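Local coordinates for protein tryptophanyl-tRNA synthetase (Thermus thermophilus, PDB 2EL7) that probably catalyses the ATP-dependent attachment of tryptophan to tRNA(Trp), working as a homodimeric class I aminoacyl-tRNA synthetase, at residues Val42-Leu47 with Glu89-Ser94; Gly104-Met109 with Ile155-Glu160; Glu171-Pro176 with Gln315-Glu320; Glu211-Lys216 with His277-Leu282. All coordinates share one frame; numbering follows the deposited sequence.

Contact 1. Residues Val42-Leu47 with Glu89-Ser94; sequences VDYHAL and EHTELS
Tyr-44 reaches from segment 42-47 to His-90 and Thr-91, which lie on helix 89-99. Segment 42-47 directly follows strand 37-41, which runs between strands 4-8 and 80-83 in the parallel sheet of the Rossmann-type catalytic domain of class I synthetases. At Val-42 the chain leaves the strand and curls: His-45 N bonds back to Val-42 O (2.9 Å).

Tyr-44 is the one residue of its segment that touches segment 89-94. Its CB points toward the helix, and its ring is buried. His-90 CE1 lies at the edge of that ring, near its plane, 4.1 Å from Tyr-44 CD1. His-90 CG sits between the backbone N and the carbonyl carbon (chi1 83°), which brings the end of the imidazole nearer to Tyr-44. The next ring carbon, Tyr-44 CE1, meets the methyl Thr-91 CG2 at 4.0 Å. No hydrogen bond joins the segments. Trp-95 of the second subunit meets the Tyr-44 ring edge to face, and Glu-92 OE2 is hydrogen-bonded to Tyr-44 OH of the second subunit, so this contact is part of the dimer interface.

The helix residues have their own polar ties. His-90 ND1 is hydrogen-bonded to Val-87 O, and the His-90 side chain touches Asp-136, predicted to bind L-tryptophan. Thr-91 OG1 bonds to Pro-88 O. The Thr-91 methyl CG2 sits 4.3 Å above the His-90 ring plane, offset toward the rim.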
loop_
_atom_site.group_PDB
_atom_site.type_symbol
_atom_site.label_atom_id
_atom_site.label_comp_id
_atom_site.label_asym_id
_atom_site.label_seq_id
_atom_site.Cartn_x
_atom_site.Cartn_y
_atom_site.Cartn_z
ATOM N N VAL A 42 14.977 2.891 5.352
ATOM C CA VAL A 42 13.901 2.152 4.688
ATOM C C VAL A 42 13.728 0.670 5.042
ATOM O O VAL A 42 13.934 -0.203 4.205
ATOM C CB VAL A 42 13.997 2.307 3.133
ATOM C CG1 VAL A 42 13.724 3.743 2.750
ATOM C CG2 VAL A 42 15.366 1.897 2.635
ATOM N N ASP A 43 13.269 0.412 6.265
ATOM C CA ASP A 43 13.089 -0.952 6.741
ATOM C C ASP A 43 12.093 -1.751 5.891
ATOM O O ASP A 43 12.257 -2.960 5.720
ATOM C CB ASP A 43 12.694 -0.948 8.234
ATOM C CG ASP A 43 11.432 -0.133 8.529
ATOM O OD1 ASP A 43 10.896 -0.270 9.642
ATOM O OD2 ASP A 43 10.966 0.639 7.670
ATOM N N TYR A 44 11.084 -1.085 5.337
ATOM C CA TYR A 44 10.112 -1.759 4.478
ATOM C C TYR A 44 10.744 -2.368 3.228
ATOM O O TYR A 44 10.158 -3.254 2.618
ATOM C CB TYR A 44 8.989 -0.801 4.059
ATOM C CG TYR A 44 7.838 -0.768 5.048
ATOM C CD1 TYR A 44 7.036 0.369 5.188
ATOM C CD2 TYR A 44 7.564 -1.868 5.857
ATOM C CE1 TYR A 44 5.995 0.410 6.117
ATOM C CE2 TYR A 44 6.522 -1.843 6.788
ATOM C CZ TYR A 44 5.744 -0.704 6.915
ATOM O OH TYR A 44 4.724 -0.680 7.848
ATOM N N HIS A 45 11.938 -1.902 2.857
ATOM C CA HIS A 45 12.645 -2.416 1.679
ATOM C C HIS A 45 13.156 -3.840 1.941
ATOM O O HIS A 45 13.329 -4.628 1.002
ATOM C CB HIS A 45 13.804 -1.472 1.327
ATOM C CG HIS A 45 14.617 -1.886 0.137
ATOM N ND1 HIS A 45 14.062 -2.429 -1.005
ATOM C CD2 HIS A 45 15.947 -1.782 -0.107
ATOM C CE1 HIS A 45 15.013 -2.643 -1.898
ATOM N NE2 HIS A 45 16.166 -2.257 -1.377
ATOM N N ALA A 46 13.381 -4.169 3.215
ATOM C CA ALA A 46 13.860 -5.500 3.565
ATOM C C ALA A 46 12.800 -6.558 3.257
ATOM O O ALA A 46 13.150 -7.668 2.883
ATOM C CB ALA A 46 14.242 -5.566 5.057
ATOM N N LEU A 47 11.514 -6.228 3.417
ATOM C CA LEU A 47 10.439 -7.199 3.142
ATOM C C LEU A 47 10.285 -7.654 1.679
ATOM O O LEU A 47 9.580 -8.628 1.419
ATOM C CB LEU A 47 9.076 -6.677 3.609
ATOM C CG LEU A 47 8.837 -6.096 5.008
ATOM C CD1 LEU A 47 7.348 -6.066 5.278
ATOM C CD2 LEU A 47 9.517 -6.900 6.054
ATOM N N GLU A 89 1.641 6.714 7.031
ATOM C CA GLU A 89 0.853 7.472 6.068
ATOM C C GLU A 89 1.323 7.245 4.628
ATOM O O GLU A 89 0.511 7.195 3.709
ATOM C CB GLU A 89 0.936 8.993 6.337
ATOM C CG GLU A 89 0.087 9.596 7.451
ATOM C CD GLU A 89 0.548 9.217 8.837
ATOM O OE1 GLU A 89 1.738 8.897 9.021
ATOM O OE2 GLU A 89 -0.283 9.258 9.761
ATOM N N HIS A 90 2.628 7.123 4.402
ATOM C CA HIS A 90 3.043 6.958 3.028
ATOM C C HIS A 90 2.520 5.705 2.358
ATOM O O HIS A 90 2.396 5.697 1.131
ATOM C CB HIS A 90 4.583 7.104 2.862
ATOM C CG HIS A 90 5.371 5.868 3.163
ATOM N ND1 HIS A 90 5.702 5.490 4.446
ATOM C CD2 HIS A 90 5.880 4.919 2.346
ATOM C CE1 HIS A 90 6.379 4.356 4.405
ATOM N NE2 HIS A 90 6.499 3.990 3.141
ATOM N N THR A 91 2.187 4.659 3.120
ATOM C CA THR A 91 1.645 3.455 2.479
ATOM C C THR A 91 0.261 3.732 1.976
ATOM O O THR A 91 -0.258 2.990 1.159
ATOM C CB THR A 91 1.537 2.160 3.408
ATOM O OG1 THR A 91 0.625 2.379 4.494
ATOM C CG2 THR A 91 2.895 1.741 3.910
ATOM N N GLU A 92 -0.364 4.774 2.498
ATOM C CA GLU A 92 -1.707 5.129 2.063
ATOM C C GLU A 92 -1.605 5.943 0.766
ATOM O O GLU A 92 -2.358 5.722 -0.200
ATOM C CB GLU A 92 -2.410 5.935 3.131
ATOM C CG GLU A 92 -3.818 6.290 2.753
ATOM C CD GLU A 92 -4.458 7.221 3.744
ATOM O OE1 GLU A 92 -3.902 7.347 4.850
ATOM O OE2 GLU A 92 -5.516 7.820 3.421
ATOM N N LEU A 93 -0.661 6.881 0.753
ATOM C CA LEU A 93 -0.409 7.702 -0.416
ATOM C C LEU A 93 0.018 6.708 -1.493
ATOM O O LEU A 93 -0.218 6.899 -2.695
ATOM C CB LEU A 93 0.737 8.678 -0.128
ATOM C CG LEU A 93 1.124 9.550 -1.313
ATOM C CD1 LEU A 93 -0.140 10.211 -1.871
ATOM C CD2 LEU A 93 2.127 10.611 -0.849
ATOM N N SER A 94 0.639 5.626 -1.030
ATOM C CA SER A 94 1.130 4.579 -1.924
ATOM C C SER A 94 0.013 3.932 -2.752
ATOM O O SER A 94 0.197 3.600 -3.936
ATOM C CB SER A 94 1.852 3.513 -1.109
ATOM O OG SER A 94 2.664 2.750 -1.954
#

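Contact 2. Residues Gly104-Met109 with Ile155-Glu160; sequences GDLTRM and IELTRE
Leu-106 and Leu-157 form the apolar core of this contact. Their side chains cross at about a right angle, and the methyls touch at Leu-106 CD2 to Leu-157 CD2, 3.9 Å. Leu-157 CG is anti to the backbone N (chi1 176°), which carries its methyls toward helix 103-107. The CB of Met-109 also points toward helix 153-169, and its side chain packs on Gln-153 and His-154 there.

Both helices lie against helix 124-139 within the Rossmann-type catalytic domain of class I synthetases. Leu-106 packs on Leu-127, and Leu-157 on Pro-130. Leu-106 also meets Ser-124 of the second subunit.

The polar side is bridged by water. Asp-105 OD1 and Glu-160 OE2 are like-charged and 4.1 Å apart, their carboxylate planes turned by 47°. One water donates to both, at 3.0 Å to Asp-105 OD1 and 3.1 Å to Glu-160 OE2, which probably eases the repulsion. A phosphate ion, probably from the crystallisation liquor, lies about 3 Å from the Asp-105 side chain.

Arg-108 NH2 forms a salt bridge with Asp-105 OD2 (3.6 Å), which lies in plane at the guanidinium edge. Within the same helical turn, Thr-107 OG1 donates to Gly-104 O at 3.0 Å.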
loop_
_atom_site.group_PDB
_atom_site.type_symbol
_atom_site.label_atom_id
_atom_site.label_comp_id
_atom_site.label_asym_id
_atom_site.label_seq_id
_atom_site.Cartn_x
_atom_site.Cartn_y
_atom_site.Cartn_z
ATOM N N GLY A 104 2.902 -1.007 -17.386
ATOM C CA GLY A 104 4.053 -1.074 -18.275
ATOM C C GLY A 104 5.279 -0.327 -17.780
ATOM O O GLY A 104 6.392 -0.831 -17.884
ATOM N N ASP A 105 5.101 0.877 -17.256
ATOM C CA ASP A 105 6.240 1.627 -16.734
ATOM C C ASP A 105 6.930 0.890 -15.580
ATOM O O ASP A 105 8.140 1.043 -15.379
ATOM C CB ASP A 105 5.804 3.012 -16.245
ATOM C CG ASP A 105 5.291 3.892 -17.375
ATOM O OD1 ASP A 105 4.573 4.875 -17.066
ATOM O OD2 ASP A 105 5.610 3.600 -18.560
ATOM N N LEU A 106 6.175 0.100 -14.812
ATOM C CA LEU A 106 6.786 -0.636 -13.709
ATOM C C LEU A 106 7.468 -1.894 -14.214
ATOM O O LEU A 106 8.610 -2.172 -13.855
ATOM C CB LEU A 106 5.749 -0.992 -12.646
ATOM C CG LEU A 106 5.200 0.213 -11.893
ATOM C CD1 LEU A 106 4.033 -0.195 -11.044
ATOM C CD2 LEU A 106 6.295 0.814 -11.062
ATOM N N THR A 107 6.785 -2.650 -15.060
ATOM C CA THR A 107 7.379 -3.870 -15.583
ATOM C C THR A 107 8.691 -3.593 -16.337
ATOM O O THR A 107 9.559 -4.465 -16.427
ATOM C CB THR A 107 6.364 -4.634 -16.472
ATOM O OG1 THR A 107 5.962 -3.818 -17.573
ATOM C CG2 THR A 107 5.111 -4.956 -15.674
ATOM N N ARG A 108 8.870 -2.365 -16.824
ATOM C CA ARG A 108 10.092 -2.015 -17.541
ATOM C C ARG A 108 11.177 -1.359 -16.704
ATOM O O ARG A 108 12.217 -0.977 -17.249
ATOM C CB ARG A 108 9.787 -1.096 -18.722
ATOM C CG ARG A 108 8.961 -1.743 -19.770
ATOM C CD ARG A 108 8.662 -0.807 -20.906
ATOM N NE ARG A 108 7.343 -1.151 -21.394
ATOM C CZ ARG A 108 6.264 -0.424 -21.170
ATOM N NH1 ARG A 108 5.085 -0.819 -21.632
ATOM N NH2 ARG A 108 6.374 0.723 -20.518
ATOM N N MET A 109 10.947 -1.185 -15.405
ATOM C CA MET A 109 11.981 -0.582 -14.569
ATOM C C MET A 109 13.122 -1.579 -14.592
ATOM O O MET A 109 12.905 -2.789 -14.467
ATOM C CB MET A 109 11.506 -0.385 -13.131
ATOM C CG MET A 109 10.325 0.581 -12.997
ATOM S SD MET A 109 10.737 2.320 -13.147
ATOM C CE MET A 109 11.767 2.555 -11.633
ATOM N N ILE A 155 13.506 8.071 -9.626
ATOM C CA ILE A 155 13.220 9.480 -9.401
ATOM C C ILE A 155 12.399 9.953 -10.602
ATOM O O ILE A 155 11.510 10.784 -10.452
ATOM C CB ILE A 155 14.488 10.366 -9.243
ATOM C CG1 ILE A 155 15.101 10.237 -7.844
ATOM C CG2 ILE A 155 14.086 11.810 -9.243
ATOM C CD1 ILE A 155 15.011 8.902 -7.173
ATOM N N GLU A 156 12.681 9.430 -11.793
ATOM C CA GLU A 156 11.899 9.807 -12.973
ATOM C C GLU A 156 10.447 9.326 -12.837
ATOM O O GLU A 156 9.517 10.030 -13.230
ATOM C CB GLU A 156 12.535 9.248 -14.256
ATOM C CG GLU A 156 13.807 10.017 -14.656
ATOM C CD GLU A 156 14.720 9.284 -15.675
ATOM O OE1 GLU A 156 15.759 9.889 -16.062
ATOM O OE2 GLU A 156 14.411 8.127 -16.081
ATOM N N LEU A 157 10.247 8.139 -12.269
ATOM C CA LEU A 157 8.895 7.631 -12.082
ATOM C C LEU A 157 8.159 8.572 -11.151
ATOM O O LEU A 157 7.000 8.919 -11.390
ATOM C CB LEU A 157 8.915 6.222 -11.470
ATOM C CG LEU A 157 7.539 5.622 -11.130
ATOM C CD1 LEU A 157 6.812 5.271 -12.418
ATOM C CD2 LEU A 157 7.683 4.396 -10.234
ATOM N N THR A 158 8.836 8.989 -10.087
ATOM C CA THR A 158 8.258 9.891 -9.098
ATOM C C THR A 158 7.797 11.214 -9.711
ATOM O O THR A 158 6.699 11.703 -9.374
ATOM C CB THR A 158 9.267 10.158 -7.971
ATOM O OG1 THR A 158 9.703 8.900 -7.440
ATOM C CG2 THR A 158 8.643 10.981 -6.832
ATOM N N ARG A 159 8.595 11.795 -10.612
ATOM C CA ARG A 159 8.198 13.063 -11.239
ATOM C C ARG A 159 6.995 12.812 -12.142
ATOM O O ARG A 159 6.060 13.600 -12.170
ATOM C CB ARG A 159 9.331 13.702 -12.073
ATOM C CG ARG A 159 10.569 14.146 -11.296
ATOM C CD ARG A 159 11.479 15.055 -12.152
ATOM N NE ARG A 159 12.095 14.330 -13.251
ATOM C CZ ARG A 159 13.305 13.782 -13.206
ATOM N NH1 ARG A 159 13.771 13.126 -14.266
ATOM N NH2 ARG A 159 14.063 13.911 -12.120
ATOM N N GLU A 160 7.011 11.711 -12.878
ATOM C CA GLU A 160 5.888 11.402 -13.743
ATOM C C GLU A 160 4.600 11.332 -12.925
ATOM O O GLU A 160 3.581 11.867 -13.340
ATOM C CB GLU A 160 6.131 10.081 -14.503
ATOM C CG GLU A 160 6.896 10.276 -15.833
ATOM C CD GLU A 160 7.454 8.978 -16.426
ATOM O OE1 GLU A 160 8.278 9.051 -17.369
ATOM O OE2 GLU A 160 7.078 7.886 -15.953
HETATM O O HOH W 1 4.154 7.151 -15.094
#

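Contact 3. Residues Glu171-Pro176 with Gln315-Glu320; sequences ETFPEP and QATMEE
Thr-172 and Phe-173 pack against Glu-320 and Thr-317 of helix 296-324. The tight part lies at two methyl groups, with Thr-172, Phe-173 and Thr-317 buried. Thr-317 CG2 meets the Phe-173 ring obliquely, 3.7 Å from CE2. Thr-172 CG2 meets the Glu-320 carboxylate, 3.5 Å from OE1 and 3.6 Å from CD. These two side chains approach from opposite directions. Glu-320 gets there as an extended chain, with CG anti to the backbone N (chi1 -173°). Thr-172 CG2 also lies 3.9 Å above the centre of the Phe-173 ring, so one methyl touches both the ring face and the carboxylate. Phe-165 of helix 153-169 meets Phe-173 edge to face.

The outer side is looser. Glu-171 is exposed and its CB points away from the helix. Its nearest approach is Glu-171 O to Glu-320 OE1, at 4.4 Å.

Segment 171-176 is the loop between helix 153-169 and strand 177-179 of the Rossmann-type catalytic domain. Helix 296-324 is the last long helix of the chain, and here it docks onto that domain.

No hydrogen bond crosses between the segments. Thr-317 OG1 bonds to Ile-139 O, and Thr-172 OG1 to Gly-170 O and Lys-324 NZ. Glu-320 makes salt bridges to Lys-324 through OE1 and to Lys-141 through OE2. With an alanine here, Lys-141 and Lys-324 would probably lack their shared counter-charge and the Thr-172 methyl its cover. The two lysines are likely to keep the carboxylate ionised while its closest packing across the contact is with the Thr-172 methyl.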
loop_
_atom_site.group_PDB
_atom_site.type_symbol
_atom_site.label_atom_id
_atom_site.label_comp_id
_atom_site.label_asym_id
_atom_site.label_seq_id
_atom_site.Cartn_x
_atom_site.Cartn_y
_atom_site.Cartn_z
ATOM N N GLU A 171 -2.367 21.455 -8.331
ATOM C CA GLU A 171 -0.945 21.433 -7.974
ATOM C C GLU A 171 -0.738 20.993 -6.537
ATOM O O GLU A 171 -1.208 21.635 -5.604
ATOM C CB GLU A 171 -0.283 22.809 -8.193
ATOM C CG GLU A 171 1.260 22.732 -8.103
ATOM C CD GLU A 171 1.975 24.064 -8.302
ATOM O OE1 GLU A 171 1.718 24.988 -7.504
ATOM O OE2 GLU A 171 2.805 24.177 -9.244
ATOM N N THR A 172 -0.015 19.899 -6.347
ATOM C CA THR A 172 0.178 19.406 -4.998
ATOM C C THR A 172 1.604 19.027 -4.639
ATOM O O THR A 172 2.073 19.331 -3.532
ATOM C CB THR A 172 -0.681 18.160 -4.749
ATOM O OG1 THR A 172 -2.057 18.448 -5.042
ATOM C CG2 THR A 172 -0.543 17.724 -3.319
ATOM N N PHE A 173 2.276 18.355 -5.573
ATOM C CA PHE A 173 3.617 17.852 -5.336
ATOM C C PHE A 173 4.722 18.436 -6.204
ATOM O O PHE A 173 4.503 18.776 -7.365
ATOM C CB PHE A 173 3.639 16.331 -5.550
ATOM C CG PHE A 173 2.755 15.550 -4.622
ATOM C CD1 PHE A 173 1.609 14.939 -5.093
ATOM C CD2 PHE A 173 3.118 15.351 -3.302
ATOM C CE1 PHE A 173 0.829 14.126 -4.262
ATOM C CE2 PHE A 173 2.355 14.542 -2.461
ATOM C CZ PHE A 173 1.204 13.927 -2.944
ATOM N N PRO A 174 5.935 18.552 -5.641
ATOM C CA PRO A 174 7.070 19.086 -6.398
ATOM C C PRO A 174 7.528 17.908 -7.209
ATOM O O PRO A 174 7.167 16.787 -6.883
ATOM C CB PRO A 174 8.082 19.430 -5.305
ATOM C CG PRO A 174 7.839 18.283 -4.304
ATOM C CD PRO A 174 6.312 18.310 -4.237
ATOM N N GLU A 175 8.301 18.153 -8.257
ATOM C CA GLU A 175 8.861 17.094 -9.101
ATOM C C GLU A 175 10.283 16.937 -8.590
ATOM O O GLU A 175 11.150 17.734 -8.905
ATOM C CB GLU A 175 8.883 17.532 -10.567
ATOM C CG GLU A 175 7.497 17.573 -11.199
ATOM C CD GLU A 175 7.507 18.060 -12.630
ATOM O OE1 GLU A 175 8.253 17.483 -13.447
ATOM O OE2 GLU A 175 6.762 19.018 -12.936
ATOM N N PRO A 176 10.542 15.910 -7.790
ATOM C CA PRO A 176 11.903 15.749 -7.276
ATOM C C PRO A 176 12.985 15.568 -8.307
ATOM O O PRO A 176 12.758 15.001 -9.374
ATOM C CB PRO A 176 11.785 14.543 -6.343
ATOM C CG PRO A 176 10.662 13.787 -6.940
ATOM C CD PRO A 176 9.668 14.823 -7.323
ATOM N N GLN A 315 1.116 13.959 7.695
ATOM C CA GLN A 315 -0.317 14.058 7.951
ATOM C C GLN A 315 -0.906 15.251 7.248
ATOM O O GLN A 315 -2.042 15.191 6.767
ATOM C CB GLN A 315 -0.586 14.150 9.442
ATOM C CG GLN A 315 0.169 13.069 10.157
ATOM C CD GLN A 315 -0.336 12.822 11.543
ATOM O OE1 GLN A 315 -0.661 13.760 12.267
ATOM N NE2 GLN A 315 -0.389 11.548 11.937
ATOM N N ALA A 316 -0.144 16.343 7.186
ATOM C CA ALA A 316 -0.630 17.523 6.484
ATOM C C ALA A 316 -0.774 17.115 5.009
ATOM O O ALA A 316 -1.836 17.300 4.407
ATOM C CB ALA A 316 0.358 18.702 6.640
ATOM N N THR A 317 0.263 16.502 4.449
ATOM C CA THR A 317 0.200 16.103 3.051
ATOM C C THR A 317 -0.938 15.150 2.777
ATOM O O THR A 317 -1.656 15.300 1.791
ATOM C CB THR A 317 1.478 15.389 2.552
ATOM O OG1 THR A 317 2.624 16.250 2.681
ATOM C CG2 THR A 317 1.296 15.014 1.073
ATOM N N MET A 318 -1.099 14.159 3.644
ATOM C CA MET A 318 -2.143 13.165 3.465
ATOM C C MET A 318 -3.558 13.775 3.587
ATOM O O MET A 318 -4.507 13.282 2.983
ATOM C CB MET A 318 -1.935 12.018 4.473
ATOM C CG MET A 318 -2.611 10.700 4.099
ATOM S SD MET A 318 -2.009 10.099 2.469
ATOM C CE MET A 318 -3.482 10.022 1.546
ATOM N N GLU A 319 -3.718 14.839 4.360
ATOM C CA GLU A 319 -5.039 15.438 4.462
ATOM C C GLU A 319 -5.282 16.159 3.156
ATOM O O GLU A 319 -6.366 16.090 2.596
ATOM C CB GLU A 319 -5.127 16.417 5.637
ATOM C CG GLU A 319 -5.510 15.745 6.944
ATOM C CD GLU A 319 -5.481 16.700 8.122
ATOM O OE1 GLU A 319 -6.279 17.664 8.114
ATOM O OE2 GLU A 319 -4.656 16.488 9.049
ATOM N N GLU A 320 -4.261 16.854 2.669
ATOM C CA GLU A 320 -4.377 17.551 1.403
ATOM C C GLU A 320 -4.793 16.564 0.295
ATOM O O GLU A 320 -5.730 16.833 -0.458
ATOM C CB GLU A 320 -3.053 18.219 1.068
ATOM C CG GLU A 320 -3.077 19.101 -0.133
ATOM C CD GLU A 320 -1.698 19.636 -0.457
ATOM O OE1 GLU A 320 -1.560 20.441 -1.418
ATOM O OE2 GLU A 320 -0.748 19.250 0.261
#

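Contact 4. Residues Glu211-Lys216 with His277-Leu282; sequences ESIWQK and HLMEAL
Leu-278 is the first residue of segment 277-282 to touch helix 210-218, where it meets Ile-213. Its CG is anti to the backbone N (chi1 175°). This places Leu-278 CD2 against Ile-213 CG2 at 3.7 Å, with the two side chains crossing obliquely. Leu-278 also packs on Phe-247 of helix 239-247.

Met-279 comes next. Its CB does not point at the other helix, but the end of the side chain comes nearer, with Met-279 SD 4.2 Å from Ile-213 CD1.

Ile-213 is therefore a single buried residue shared by several partners. Its two branches divide the work: CG2 serves Leu-278, while CD1, at the end of the longer branch, serves the rest.

The axes of segments 211-216 and 277-282 come within 11.6 Å and run roughly antiparallel, with 143° between their N-to-C directions. The two helices belong to the helical part of the chain that follows the predicted KMSKS motif, consistent with the helical anticodon-binding region of this family. The side chain of Leu-278 is about 8 Å from that of Met-196 in that motif.

Leu-282 lies one turn beyond Leu-278, and its N bonds back to Leu-278 O. Leu-282 and Ile-213 reach toward each other tip to tip, Leu-282 CD1 being 4.1 Å from Ile-213 CD1.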
loop_
_atom_site.group_PDB
_atom_site.type_symbol
_atom_site.label_atom_id
_atom_site.label_comp_id
_atom_site.label_asym_id
_atom_site.label_seq_id
_atom_site.Cartn_x
_atom_site.Cartn_y
_atom_site.Cartn_z
ATOM N N GLU A 211 42.186 -5.678 14.246
ATOM C CA GLU A 211 43.002 -6.806 13.834
ATOM C C GLU A 211 42.544 -7.350 12.496
ATOM O O GLU A 211 43.322 -7.958 11.762
ATOM C CB GLU A 211 42.954 -7.909 14.900
ATOM C CG GLU A 211 43.731 -9.173 14.535
ATOM C CD GLU A 211 45.165 -8.889 14.074
ATOM O OE1 GLU A 211 45.899 -8.171 14.803
ATOM O OE2 GLU A 211 45.557 -9.390 12.986
ATOM N N SER A 212 41.277 -7.128 12.177
ATOM C CA SER A 212 40.736 -7.624 10.925
ATOM C C SER A 212 41.029 -6.686 9.769
ATOM O O SER A 212 41.294 -7.135 8.657
ATOM C CB SER A 212 39.232 -7.851 11.042
ATOM O OG SER A 212 38.739 -8.375 9.827
ATOM N N ILE A 213 40.973 -5.385 10.019
ATOM C CA ILE A 213 41.277 -4.426 8.962
ATOM C C ILE A 213 42.755 -4.571 8.614
ATOM O O ILE A 213 43.157 -4.416 7.458
ATOM C CB ILE A 213 40.999 -2.979 9.424
ATOM C CG1 ILE A 213 39.487 -2.706 9.393
ATOM C CG2 ILE A 213 41.758 -1.994 8.548
ATOM C CD1 ILE A 213 39.067 -1.473 10.195
ATOM N N TRP A 214 43.561 -4.878 9.628
ATOM C CA TRP A 214 44.995 -5.040 9.431
ATOM C C TRP A 214 45.268 -6.169 8.449
ATOM O O TRP A 214 45.937 -5.967 7.427
ATOM C CB TRP A 214 45.688 -5.345 10.765
ATOM C CG TRP A 214 47.194 -5.541 10.672
ATOM C CD1 TRP A 214 47.942 -6.463 11.359
ATOM C CD2 TRP A 214 48.121 -4.787 9.878
ATOM N NE1 TRP A 214 49.272 -6.329 11.037
ATOM C CE2 TRP A 214 49.413 -5.309 10.133
ATOM C CE3 TRP A 214 47.989 -3.721 8.976
ATOM C CZ2 TRP A 214 50.568 -4.800 9.518
ATOM C CZ3 TRP A 214 49.137 -3.212 8.361
ATOM C CH2 TRP A 214 50.411 -3.754 8.636
ATOM N N GLN A 215 44.737 -7.351 8.754
ATOM C CA GLN A 215 44.954 -8.504 7.896
ATOM C C GLN A 215 44.581 -8.214 6.445
ATOM O O GLN A 215 45.249 -8.693 5.533
ATOM C CB GLN A 215 44.183 -9.728 8.416
ATOM C CG GLN A 215 44.737 -10.312 9.708
ATOM C CD GLN A 215 46.208 -10.719 9.590
ATOM O OE1 GLN A 215 46.580 -11.533 8.730
ATOM N NE2 GLN A 215 47.050 -10.155 10.452
ATOM N N LYS A 216 43.529 -7.427 6.228
ATOM C CA LYS A 216 43.113 -7.102 4.864
ATOM C C LYS A 216 44.118 -6.199 4.144
ATOM O O LYS A 216 44.353 -6.351 2.948
ATOM C CB LYS A 216 41.722 -6.466 4.871
ATOM C CG LYS A 216 40.617 -7.469 5.164
ATOM C CD LYS A 216 39.266 -6.803 5.181
ATOM C CE LYS A 216 38.153 -7.775 5.527
ATOM N NZ LYS A 216 36.840 -7.064 5.651
ATOM N N HIS A 277 47.040 5.617 9.243
ATOM C CA HIS A 277 46.242 6.730 8.739
ATOM C C HIS A 277 44.780 6.331 8.617
ATOM O O HIS A 277 43.887 7.141 8.853
ATOM C CB HIS A 277 46.802 7.210 7.394
ATOM C CG HIS A 277 47.967 8.141 7.535
ATOM N ND1 HIS A 277 47.836 9.514 7.485
ATOM C CD2 HIS A 277 49.274 7.900 7.796
ATOM C CE1 HIS A 277 49.011 10.076 7.710
ATOM N NE2 HIS A 277 49.899 9.119 7.903
ATOM N N LEU A 278 44.537 5.070 8.279
ATOM C CA LEU A 278 43.177 4.604 8.153
ATOM C C LEU A 278 42.505 4.596 9.522
ATOM O O LEU A 278 41.428 5.156 9.662
ATOM C CB LEU A 278 43.144 3.214 7.522
ATOM C CG LEU A 278 41.750 2.605 7.476
ATOM C CD1 LEU A 278 40.815 3.557 6.744
ATOM C CD2 LEU A 278 41.803 1.241 6.808
ATOM N N MET A 279 43.151 3.987 10.516
ATOM C CA MET A 279 42.625 3.904 11.888
ATOM C C MET A 279 42.440 5.266 12.527
ATOM O O MET A 279 41.578 5.452 13.395
ATOM C CB MET A 279 43.549 3.088 12.800
ATOM C CG MET A 279 43.624 1.595 12.488
ATOM S SD MET A 279 41.995 0.896 12.095
ATOM C CE MET A 279 41.104 1.216 13.591
ATOM N N GLU A 280 43.255 6.223 12.117
ATOM C CA GLU A 280 43.137 7.550 12.674
ATOM C C GLU A 280 41.911 8.251 12.086
ATOM O O GLU A 280 41.306 9.113 12.732
ATOM C CB GLU A 280 44.413 8.359 12.384
ATOM C CG GLU A 280 44.450 9.749 13.030
ATOM C CD GLU A 280 44.019 9.718 14.491
ATOM O OE1 GLU A 280 44.465 8.805 15.233
ATOM O OE2 GLU A 280 43.238 10.609 14.896
ATOM N N ALA A 281 41.537 7.875 10.865
ATOM C CA ALA A 281 40.386 8.487 10.204
ATOM C C ALA A 281 39.080 7.991 10.817
ATOM O O ALA A 281 38.143 8.763 11.003
ATOM C CB ALA A 281 40.415 8.180 8.699
ATOM N N LEU A 282 39.033 6.701 11.131
ATOM C CA LEU A 282 37.850 6.089 11.717
ATOM C C LEU A 282 37.731 6.351 13.221
ATOM O O LEU A 282 36.636 6.309 13.782
ATOM C CB LEU A 282 37.895 4.590 11.498
ATOM C CG LEU A 282 38.285 4.112 10.110
ATOM C CD1 LEU A 282 38.470 2.593 10.151
ATOM C CD2 LEU A 282 37.218 4.528 9.100
#

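Contacts 1, 2 and 3 cluster around the catalytic domain, with centres 17 to 19 Å apart. Contact 1 closes before contact 2 opens, and contact 3 comes later. Contacts 1 and 3 touch where helix 89-99 meets helix 296-324: Glu-89 OE2 lies 3.2 Å from Gln-315 NE2, a probable hydrogen bond. Contacts 2 and 3 touch along helix 153-169, through Arg-159 and Pro-176. Contact 4 stands apart, its centre 37 to 46 Å from the others and across the chain's centre. It is nested inside the loop that contact 3 closes. Helix 296-324 thus brings the chain back from the helical region to the catalytic domain.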